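Local coordinates for aldehyde dehydrogenase (Anabaena variabilis, PDB 4H7N), which probably oxidises aldehydes to carboxylic acids, with NAD+ as the electron acceptor, at residues L293-P298 / G343-P348; V260-S265 / G303-I308; G79-T84 / L299-A304; G315-H320 / E363-P368. All blocks are in the same frame, centred on the assembly; numbering follows the deposited sequence.

How the contacts relate
Contacts 1 and 2 are buried, whereas contacts 3 and 4 are only partly so. Contacts 1, 2 and 3 all draw on the long loop between helices 279-292 and 311-326, which meets 343-348, then 79-84 at the start of helix 82-106, then 260-265. Contacts 2 and 3 share Gly303 and Ala304 and are joined by the bond between Asn261 and Arg80. Contact 4 uses the next helix, 311-326, and touches contact 2 through Ile308 and Ile317. The chemistry changes with place: rings, aliphatic groups and bridging waters in contact 1, direct bonds to backbone carbonyls in contact 2, one methyl and a water in contact 3, and a histidine-threonine bond in contact 4.

Contact 1 (L293-P298 / G343-P348); sequences LQLAYP and GWWCRP
Trp345 carries the CB of Tyr297 over one face of its six-membered ring, a CH-pi contact 4.2 Å from CB to the ring centroid. The tyrosine ring turns its edge toward the indole in an offset edge-to-face pair, planes 62° apart, and Pro298 CB covers one of its faces. The third flat group is the guanidinium of Arg347. Leu295 CD1 sits over its centre, 3.7 Å from Arg347 CZ, and water 1 lies at its edge, in plane, tying Arg347 NE to Leu293 O. With NH1 salt-bridged to Glu338 and NE on water 1, the guanidinium is probably restrained from turning. Leucine suits its place: branched and apolar, it reaches Arg347 with CD1 and also Trp345 CB, 4.1 Å from that same CD1. An alanine here would probably open a gap beside Trp345 CB and leave that guanidinium face without the cover of CD1. No direct hydrogen bond joins the segments. Leu293 CD1 rests on Pro348 CG at 4.0 Å, and the same side chain packs on helix 247-259 and on Phe472 of the second subunit. Residues 293-297, after helix 279-292, run nearly antiparallel to 345-348, where the chain leaves the hairpin of strands 338-340 and 343-345.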
# COMPACT_ATOMS: atom_id res chain seq x y z
N LEU A 293 25.50 0.37 34.06
CA LEU A 293 24.73 -0.80 33.60
C LEU A 293 25.55 -2.10 33.67
O LEU A 293 26.73 -2.12 33.34
CB LEU A 293 24.21 -0.57 32.16
CG LEU A 293 23.37 0.71 31.98
CD1 LEU A 293 22.86 0.81 30.56
CD2 LEU A 293 22.22 0.72 32.97
N GLN A 294 24.90 -3.19 34.07
CA GLN A 294 25.55 -4.49 34.20
C GLN A 294 25.05 -5.52 33.18
O GLN A 294 23.87 -5.52 32.80
CB GLN A 294 25.33 -5.03 35.62
CG GLN A 294 25.88 -4.10 36.69
CD GLN A 294 27.40 -4.00 36.59
OE1 GLN A 294 28.09 -5.01 36.50
NE2 GLN A 294 27.93 -2.77 36.58
N LEU A 295 25.97 -6.37 32.74
CA LEU A 295 25.62 -7.53 31.93
C LEU A 295 24.83 -8.51 32.80
O LEU A 295 25.02 -8.57 33.99
CB LEU A 295 26.86 -8.25 31.41
CG LEU A 295 27.77 -7.41 30.53
CD1 LEU A 295 28.87 -8.29 30.00
CD2 LEU A 295 26.93 -6.82 29.41
N ALA A 296 23.94 -9.26 32.16
CA ALA A 296 23.13 -10.27 32.82
C ALA A 296 23.95 -11.55 32.83
O ALA A 296 23.57 -12.57 32.30
CB ALA A 296 21.82 -10.45 32.08
N TYR A 297 25.10 -11.46 33.49
CA TYR A 297 26.08 -12.50 33.51
C TYR A 297 26.72 -12.46 34.90
O TYR A 297 27.06 -11.39 35.38
CB TYR A 297 27.14 -12.20 32.46
CG TYR A 297 28.15 -13.30 32.45
CD1 TYR A 297 27.84 -14.52 31.88
CD2 TYR A 297 29.39 -13.15 33.09
CE1 TYR A 297 28.74 -15.57 31.90
CE2 TYR A 297 30.30 -14.20 33.12
CZ TYR A 297 29.97 -15.41 32.52
OH TYR A 297 30.84 -16.46 32.52
N PRO A 298 26.91 -13.61 35.53
CA PRO A 298 26.69 -14.99 35.05
C PRO A 298 25.26 -15.45 35.03
O PRO A 298 24.97 -16.35 34.32
CB PRO A 298 27.49 -15.84 36.06
CG PRO A 298 27.58 -14.99 37.29
CD PRO A 298 27.72 -13.59 36.78
N GLY A 343 28.53 -17.52 25.48
CA GLY A 343 27.73 -16.50 24.78
C GLY A 343 28.55 -15.30 24.33
O GLY A 343 29.66 -15.10 24.80
N TRP A 344 28.00 -14.49 23.43
CA TRP A 344 28.65 -13.25 23.00
C TRP A 344 27.97 -12.07 23.70
O TRP A 344 26.74 -12.01 23.80
CB TRP A 344 28.51 -13.04 21.49
CG TRP A 344 29.36 -13.93 20.63
CD1 TRP A 344 28.93 -14.90 19.77
CD2 TRP A 344 30.80 -13.93 20.55
NE1 TRP A 344 29.99 -15.51 19.17
CE2 TRP A 344 31.15 -14.94 19.63
CE3 TRP A 344 31.81 -13.19 21.17
CZ2 TRP A 344 32.49 -15.23 19.29
CZ3 TRP A 344 33.13 -13.46 20.86
CH2 TRP A 344 33.46 -14.48 19.92
N TRP A 345 28.79 -11.11 24.09
CA TRP A 345 28.39 -9.96 24.87
C TRP A 345 29.12 -8.70 24.43
O TRP A 345 30.24 -8.75 23.90
CB TRP A 345 28.69 -10.19 26.35
CG TRP A 345 28.15 -11.45 26.89
CD1 TRP A 345 28.70 -12.69 26.77
CD2 TRP A 345 26.96 -11.61 27.66
NE1 TRP A 345 27.92 -13.63 27.40
CE2 TRP A 345 26.85 -12.99 27.97
CE3 TRP A 345 25.99 -10.73 28.13
CZ2 TRP A 345 25.81 -13.50 28.71
CZ3 TRP A 345 24.96 -11.24 28.89
CH2 TRP A 345 24.88 -12.62 29.16
N CYS A 346 28.45 -7.57 24.61
CA CYS A 346 29.06 -6.24 24.44
C CYS A 346 28.42 -5.32 25.46
O CYS A 346 27.18 -5.25 25.59
CB CYS A 346 28.81 -5.67 23.05
SG CYS A 346 29.79 -4.16 22.71
N ARG A 347 29.26 -4.57 26.14
CA ARG A 347 28.76 -3.58 27.08
C ARG A 347 28.41 -2.29 26.36
O ARG A 347 28.92 -2.00 25.28
CB ARG A 347 29.79 -3.28 28.17
CG ARG A 347 30.04 -4.41 29.13
CD ARG A 347 31.11 -4.03 30.14
NE ARG A 347 30.96 -4.89 31.31
CZ ARG A 347 31.51 -6.09 31.46
NH1 ARG A 347 32.31 -6.60 30.52
NH2 ARG A 347 31.26 -6.78 32.56
N PRO A 348 27.55 -1.49 26.99
CA PRO A 348 27.30 -0.12 26.52
C PRO A 348 28.60 0.61 26.21
O PRO A 348 29.52 0.61 27.00
CB PRO A 348 26.58 0.51 27.72
CG PRO A 348 25.86 -0.63 28.35
CD PRO A 348 26.83 -1.78 28.24
O HOH W 1 28.93 -3.42 32.39
O HOH W 2 28.27 -6.27 34.12

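Contact 2 (V260-S265 / G303-I308); sequences VNTGQS and GAIGPI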
# COMPACT_ATOMS: atom_id res chain seq x y z
N VAL A 260 18.83 -0.43 25.34
CA VAL A 260 17.77 -1.33 25.73
C VAL A 260 17.78 -2.48 24.71
O VAL A 260 18.05 -2.28 23.54
CB VAL A 260 16.38 -0.64 25.85
CG1 VAL A 260 15.91 -0.15 24.49
CG2 VAL A 260 15.38 -1.58 26.47
N ASN A 261 17.60 -3.68 25.22
CA ASN A 261 17.71 -4.92 24.46
C ASN A 261 19.11 -5.05 23.86
O ASN A 261 19.29 -5.62 22.79
CB ASN A 261 16.64 -5.00 23.35
CG ASN A 261 16.28 -6.45 22.99
OD1 ASN A 261 16.19 -7.30 23.87
ND2 ASN A 261 16.14 -6.74 21.72
N THR A 262 20.10 -4.49 24.54
CA THR A 262 21.51 -4.50 24.04
C THR A 262 21.62 -3.83 22.65
O THR A 262 22.50 -4.14 21.84
CB THR A 262 22.09 -5.92 24.01
OG1 THR A 262 21.79 -6.59 25.25
CG2 THR A 262 23.61 -5.90 23.89
N GLY A 263 20.70 -2.91 22.39
CA GLY A 263 20.73 -2.18 21.12
C GLY A 263 20.19 -2.93 19.92
O GLY A 263 20.27 -2.42 18.81
N GLN A 264 19.59 -4.09 20.16
CA GLN A 264 19.11 -4.99 19.12
C GLN A 264 17.66 -4.62 18.81
O GLN A 264 16.72 -5.26 19.27
CB GLN A 264 19.22 -6.46 19.57
CG GLN A 264 20.66 -6.85 19.89
CD GLN A 264 20.77 -8.18 20.60
OE1 GLN A 264 21.29 -9.14 20.04
NE2 GLN A 264 20.28 -8.24 21.86
N SER A 265 17.50 -3.56 18.01
CA SER A 265 16.21 -2.99 17.75
C SER A 265 16.33 -2.05 16.57
O SER A 265 17.27 -1.23 16.51
CB SER A 265 15.70 -2.22 18.94
OG SER A 265 14.49 -1.62 18.69
N GLY A 303 21.81 -8.41 35.87
CA GLY A 303 21.95 -7.16 35.13
C GLY A 303 20.93 -6.95 34.05
O GLY A 303 20.18 -7.86 33.68
N ALA A 304 20.90 -5.74 33.54
CA ALA A 304 19.92 -5.33 32.56
C ALA A 304 20.31 -5.71 31.12
O ALA A 304 19.46 -5.82 30.24
CB ALA A 304 19.72 -3.81 32.65
N ILE A 305 21.60 -5.90 30.86
CA ILE A 305 22.08 -6.04 29.46
C ILE A 305 22.29 -7.50 29.13
O ILE A 305 23.24 -8.15 29.67
CB ILE A 305 23.37 -5.25 29.22
CG1 ILE A 305 23.18 -3.81 29.71
CG2 ILE A 305 23.80 -5.33 27.76
CD1 ILE A 305 22.00 -3.11 29.06
N GLY A 306 21.41 -8.02 28.28
CA GLY A 306 21.54 -9.40 27.80
C GLY A 306 22.62 -9.60 26.74
O GLY A 306 23.24 -8.64 26.30
N PRO A 307 22.80 -10.83 26.30
CA PRO A 307 23.77 -11.14 25.29
C PRO A 307 23.34 -10.70 23.91
O PRO A 307 22.14 -10.48 23.66
CB PRO A 307 23.85 -12.66 25.34
CG PRO A 307 22.50 -13.09 25.77
CD PRO A 307 22.04 -12.03 26.71
N ILE A 308 24.30 -10.66 23.01
CA ILE A 308 23.99 -10.52 21.60
C ILE A 308 23.43 -11.85 21.16
O ILE A 308 24.11 -12.85 21.24
CB ILE A 308 25.24 -10.20 20.82
CG1 ILE A 308 25.82 -8.89 21.37
CG2 ILE A 308 24.95 -10.12 19.34
CD1 ILE A 308 27.29 -8.77 21.08
O HOH W 3 18.20 -4.07 28.08
O HOH W 4 19.31 -7.50 26.02
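Thr262 gives its hydroxyl proton to Gly306 O, with OG1 2.7 Å from that oxygen and well above the carbonyl plane. This threonine belongs to the Asn-Thr-Gly-Gln run just ahead of the cysteine that serves as nucleophile in aldehyde dehydrogenases, so the contact probably helps to hold the chain leading to that site. Asn261, Thr262 and Gly263 all have positive phi, a left-handed turn, a conformation easy for Gly263, tolerable for Asn261 and less usual for a beta-branched threonine. Water 4 donates to Thr262 OG1 as well, so the hydroxyl both gives and receives.

Gln264 closes the turn. Its NE2 bonds Asn261 O at 3.0 Å and a nearly straight 167°, while Gln264 N meets the same oxygen from the opposite face of its plane. NE2 also makes a weak bond to Pro307 O, and OE1 accepts from Ile309 N, so the carboxamide holds its own turn and the neighbouring loop together. A leucine in its place would probably leave Ile309 N without this acceptor and loosen the turn's grip on the loop. Asn261 ND2 returns a bond to Gln264 O, 2.9 Å long.

Outward lies the packing. With CG2 anti to the backbone N, Thr262 brings that methyl 3.9 Å from Ile305 CG2. Gln264 OE1 comes 3.4 Å from Ile308 CA. Gly306 suits its position because a CB there would clash with Pro307 CD. At the far end, water 3 accepts from Asn261 N at 2.9 Å and donates to Ala304 O.

Contact 3 (G79-T84 / L299-A304); sequences GRLSIT and LVEDGA
Val300 pushes one methyl, CG1, against the backbone of Leu81. The tight spot is small: CG1 stands 3.4 Å from Leu81 CB, closer than carbons usually pack, and 3.3 Å from Leu81 N. Arg80 C is the next neighbour, 3.7 Å from the same Val300 CG1. The valine's first torsion, -178°, sets CG1 anti to its backbone N and aims it at this peptide. A compact beta-branched residue suits this close approach, Arg80 CA and Val300 CA being 5.7 Å apart. Beyond this methyl, Val300 also packs on Arg14, whose NH1 binds Gly79 O.

On the solvent side the fit slackens. Water 5 accepts from Leu81 N and donates to Val300 O at 2.9 Å, bridging backbones that form no direct hydrogen bond. Further out, Leu81 CD2 only approaches Glu301 OE2, at 4.2 Å, and the glutamate is exposed, as a charged residue at the surface can be. Leu81 itself is partly buried by Thr71 and Val75 of helix 67-78.

Arg80 turns inward instead. Ile83 CG2 lies over the centre of its guanidinium, NH2 reaches Thr84 OG1 at 3.0 Å and also the carboxylate of Glu87, and NH1 bonds Asn261. Thr84 OG1 in turn donates to Arg80 O, clasping the first turn of the helix.

The arrangement is a type I beta turn, closed from Asp302 N to Leu299 O, set against the short link between two helices, where Gly79, with positive phi, follows helix 67-78 and helix 82-106 begins.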
# COMPACT_ATOMS: atom_id res chain seq x y z
N GLY A 79 17.95 -14.68 26.23
CA GLY A 79 18.97 -14.55 27.25
C GLY A 79 18.76 -13.51 28.33
O GLY A 79 19.68 -13.19 29.09
N ARG A 80 17.57 -12.91 28.38
CA ARG A 80 17.30 -11.88 29.35
C ARG A 80 15.91 -12.00 29.93
O ARG A 80 15.01 -12.56 29.29
CB ARG A 80 17.55 -10.45 28.76
CG ARG A 80 17.09 -10.16 27.33
CD ARG A 80 15.60 -10.19 27.12
NE ARG A 80 15.25 -9.66 25.79
CZ ARG A 80 14.08 -9.79 25.18
NH1 ARG A 80 13.92 -9.20 23.99
NH2 ARG A 80 13.05 -10.45 25.72
N LEU A 81 15.76 -11.46 31.14
CA LEU A 81 14.50 -11.52 31.87
C LEU A 81 13.66 -10.24 31.84
O LEU A 81 12.51 -10.29 31.46
CB LEU A 81 14.75 -11.94 33.33
CG LEU A 81 13.52 -12.12 34.23
CD1 LEU A 81 12.47 -13.04 33.62
CD2 LEU A 81 13.94 -12.64 35.61
N SER A 82 14.19 -9.10 32.29
CA SER A 82 13.30 -7.95 32.52
C SER A 82 12.67 -7.47 31.21
O SER A 82 11.46 -7.18 31.18
CB SER A 82 14.00 -6.85 33.30
OG SER A 82 15.13 -6.40 32.58
N ILE A 83 13.41 -7.49 30.11
CA ILE A 83 12.80 -7.15 28.81
C ILE A 83 11.87 -8.28 28.34
O ILE A 83 10.90 -8.04 27.64
CB ILE A 83 13.86 -6.79 27.72
CG1 ILE A 83 14.74 -5.60 28.12
CG2 ILE A 83 13.23 -6.51 26.38
CD1 ILE A 83 14.09 -4.54 28.99
N THR A 84 12.08 -9.50 28.80
CA THR A 84 11.10 -10.56 28.53
C THR A 84 9.75 -10.27 29.16
O THR A 84 8.70 -10.42 28.52
CB THR A 84 11.67 -11.95 28.93
OG1 THR A 84 12.62 -12.35 27.94
CG2 THR A 84 10.61 -12.97 28.97
N LEU A 299 24.38 -14.83 35.82
CA LEU A 299 22.96 -15.20 35.85
C LEU A 299 22.09 -14.11 35.23
O LEU A 299 22.45 -12.94 35.22
CB LEU A 299 22.50 -15.41 37.30
CG LEU A 299 23.41 -16.30 38.14
CD1 LEU A 299 22.91 -16.31 39.56
CD2 LEU A 299 23.44 -17.70 37.55
N VAL A 300 20.91 -14.52 34.77
CA VAL A 300 19.99 -13.60 34.10
C VAL A 300 19.58 -12.45 35.01
O VAL A 300 19.34 -11.35 34.55
CB VAL A 300 18.71 -14.33 33.59
CG1 VAL A 300 17.81 -13.36 32.85
CG2 VAL A 300 19.08 -15.42 32.60
N GLU A 301 19.54 -12.70 36.31
CA GLU A 301 19.21 -11.67 37.30
C GLU A 301 20.35 -10.67 37.53
O GLU A 301 20.14 -9.68 38.21
CB GLU A 301 18.91 -12.34 38.68
CG GLU A 301 17.70 -13.29 38.71
CD GLU A 301 17.86 -14.62 37.93
OE1 GLU A 301 19.00 -15.18 37.79
OE2 GLU A 301 16.80 -15.11 37.43
N ASP A 302 21.56 -10.93 37.06
CA ASP A 302 22.68 -10.08 37.48
C ASP A 302 22.75 -8.72 36.76
O ASP A 302 23.67 -7.94 37.01
CB ASP A 302 24.02 -10.83 37.29
CG ASP A 302 24.15 -12.01 38.23
OD1 ASP A 302 23.53 -11.96 39.31
OD2 ASP A 302 24.86 -13.00 37.90
N GLY A 303 21.81 -8.41 35.87
CA GLY A 303 21.95 -7.16 35.13
C GLY A 303 20.93 -6.95 34.05
O GLY A 303 20.18 -7.86 33.68
N ALA A 304 20.90 -5.74 33.54
CA ALA A 304 19.92 -5.33 32.56
C ALA A 304 20.31 -5.71 31.12
O ALA A 304 19.46 -5.82 30.24
CB ALA A 304 19.72 -3.81 32.65
O HOH W 5 17.96 -10.23 32.24

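Contact 4 (G315-H320 / E363-P368); sequences GIINDH and EETFGP
Glu363 meets His320 twice. Its CB lies 3.9 Å from His320 CE1, and its carbonyl oxygen, which also accepts from Lys236 NZ, stands near the ring plane at the edge. The carboxylate is turned 72° to the imidazole, and OE1 comes no nearer than 4.0 Å to His320 NE2. Glu364 starts its side chain away from the helix, and its OE2 accepts from Gly235 N, but its O reaches His320 CE1 at 3.4 Å. Thr365 makes the polar link: OG1 sits in the plane of the imidazole, 2.9 Å from His320 ND1, in a hydrogen bond that either partner could donate. Ile316 CG2 covers one face of that ring, so the histidine is fixed at its edge and on a face. This run, Glu-Glu-Thr-Phe-Gly-Pro, matches a family motif whose second glutamate holds the nicotinamide ribose of NAD in relatives; here the side chain of Glu364 is about 9 Å from that of Glu232, the predicted active-site residue. Thr365 O binds Gln313 NE2 and also lies 3.6 Å from Ile317 CG1. Phe366 follows with positive phi; its N goes to Glu270, while its O, buried without a polar partner, faces Ile317 CD1. Gly367 passes that methyl at 3.7 Å from CA to Ile317 CD1, where any CB would clash. Pro368 leads into strand 369-375 of the seven-stranded sheet, its backbone bonded to Thr349.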
# COMPACT_ATOMS: atom_id res chain seq x y z
N GLY A 315 29.39 -10.62 15.11
CA GLY A 315 30.41 -10.35 14.13
C GLY A 315 30.28 -8.95 13.55
O GLY A 315 31.27 -8.27 13.38
N ILE A 316 29.06 -8.52 13.22
CA ILE A 316 28.86 -7.19 12.66
C ILE A 316 29.24 -6.09 13.66
O ILE A 316 29.91 -5.11 13.29
CB ILE A 316 27.38 -7.00 12.26
CG1 ILE A 316 27.07 -7.85 11.00
CG2 ILE A 316 27.08 -5.53 12.05
CD1 ILE A 316 25.58 -7.96 10.66
N ILE A 317 28.78 -6.23 14.90
CA ILE A 317 29.08 -5.22 15.93
C ILE A 317 30.61 -5.13 16.12
O ILE A 317 31.19 -4.04 16.17
CB ILE A 317 28.41 -5.56 17.26
CG1 ILE A 317 26.90 -5.53 17.12
CG2 ILE A 317 28.85 -4.59 18.38
CD1 ILE A 317 26.15 -6.19 18.26
N ASN A 318 31.26 -6.28 16.20
CA ASN A 318 32.71 -6.32 16.35
C ASN A 318 33.42 -5.59 15.18
O ASN A 318 34.31 -4.76 15.38
CB ASN A 318 33.18 -7.76 16.47
CG ASN A 318 34.67 -7.86 16.72
OD1 ASN A 318 35.18 -7.40 17.75
ND2 ASN A 318 35.38 -8.36 15.75
N ASP A 319 32.91 -5.82 13.99
CA ASP A 319 33.45 -5.18 12.80
C ASP A 319 33.26 -3.66 12.81
O ASP A 319 34.16 -2.92 12.44
CB ASP A 319 32.81 -5.82 11.59
CG ASP A 319 33.22 -5.18 10.32
OD1 ASP A 319 34.41 -5.27 10.03
OD2 ASP A 319 32.36 -4.59 9.60
N HIS A 320 32.12 -3.18 13.32
CA HIS A 320 31.84 -1.74 13.40
C HIS A 320 32.78 -1.07 14.38
O HIS A 320 33.26 0.04 14.12
CB HIS A 320 30.35 -1.47 13.76
CG HIS A 320 29.43 -1.70 12.61
ND1 HIS A 320 28.18 -1.11 12.50
CD2 HIS A 320 29.60 -2.43 11.47
CE1 HIS A 320 27.63 -1.47 11.35
NE2 HIS A 320 28.47 -2.27 10.72
N GLU A 363 25.97 2.15 8.57
CA GLU A 363 25.27 0.87 8.43
C GLU A 363 24.64 0.50 9.77
O GLU A 363 25.18 0.82 10.81
CB GLU A 363 26.22 -0.22 7.96
CG GLU A 363 26.82 0.09 6.58
CD GLU A 363 27.99 -0.81 6.19
OE1 GLU A 363 28.17 -1.89 6.79
OE2 GLU A 363 28.74 -0.42 5.27
N GLU A 364 23.50 -0.19 9.73
CA GLU A 364 22.80 -0.60 10.93
C GLU A 364 23.76 -1.43 11.78
O GLU A 364 24.38 -2.37 11.30
CB GLU A 364 21.51 -1.40 10.59
CG GLU A 364 20.62 -1.72 11.81
CD GLU A 364 19.15 -2.12 11.45
OE1 GLU A 364 19.02 -2.96 10.52
OE2 GLU A 364 18.15 -1.60 12.09
N THR A 365 23.87 -1.07 13.05
CA THR A 365 24.76 -1.77 13.99
C THR A 365 24.00 -2.83 14.81
O THR A 365 24.47 -3.96 14.99
CB THR A 365 25.44 -0.71 14.88
OG1 THR A 365 26.16 0.20 14.04
CG2 THR A 365 26.43 -1.33 15.86
N PHE A 366 22.79 -2.48 15.29
CA PHE A 366 22.00 -3.40 16.10
C PHE A 366 22.80 -3.85 17.33
O PHE A 366 22.75 -5.02 17.72
CB PHE A 366 21.60 -4.62 15.24
CG PHE A 366 20.13 -4.87 15.16
CD1 PHE A 366 19.29 -3.92 14.60
CD2 PHE A 366 19.58 -6.05 15.67
CE1 PHE A 366 17.91 -4.13 14.50
CE2 PHE A 366 18.19 -6.26 15.58
CZ PHE A 366 17.37 -5.32 14.99
N GLY A 367 23.53 -2.91 17.93
CA GLY A 367 24.32 -3.15 19.14
C GLY A 367 24.26 -1.98 20.10
O GLY A 367 23.62 -0.95 19.80
N PRO A 368 24.93 -2.08 21.27
CA PRO A 368 24.73 -1.06 22.30
C PRO A 368 25.79 0.05 22.18
O PRO A 368 26.48 0.38 23.15
CB PRO A 368 24.91 -1.86 23.59
CG PRO A 368 25.97 -2.85 23.24
CD PRO A 368 25.75 -3.19 21.77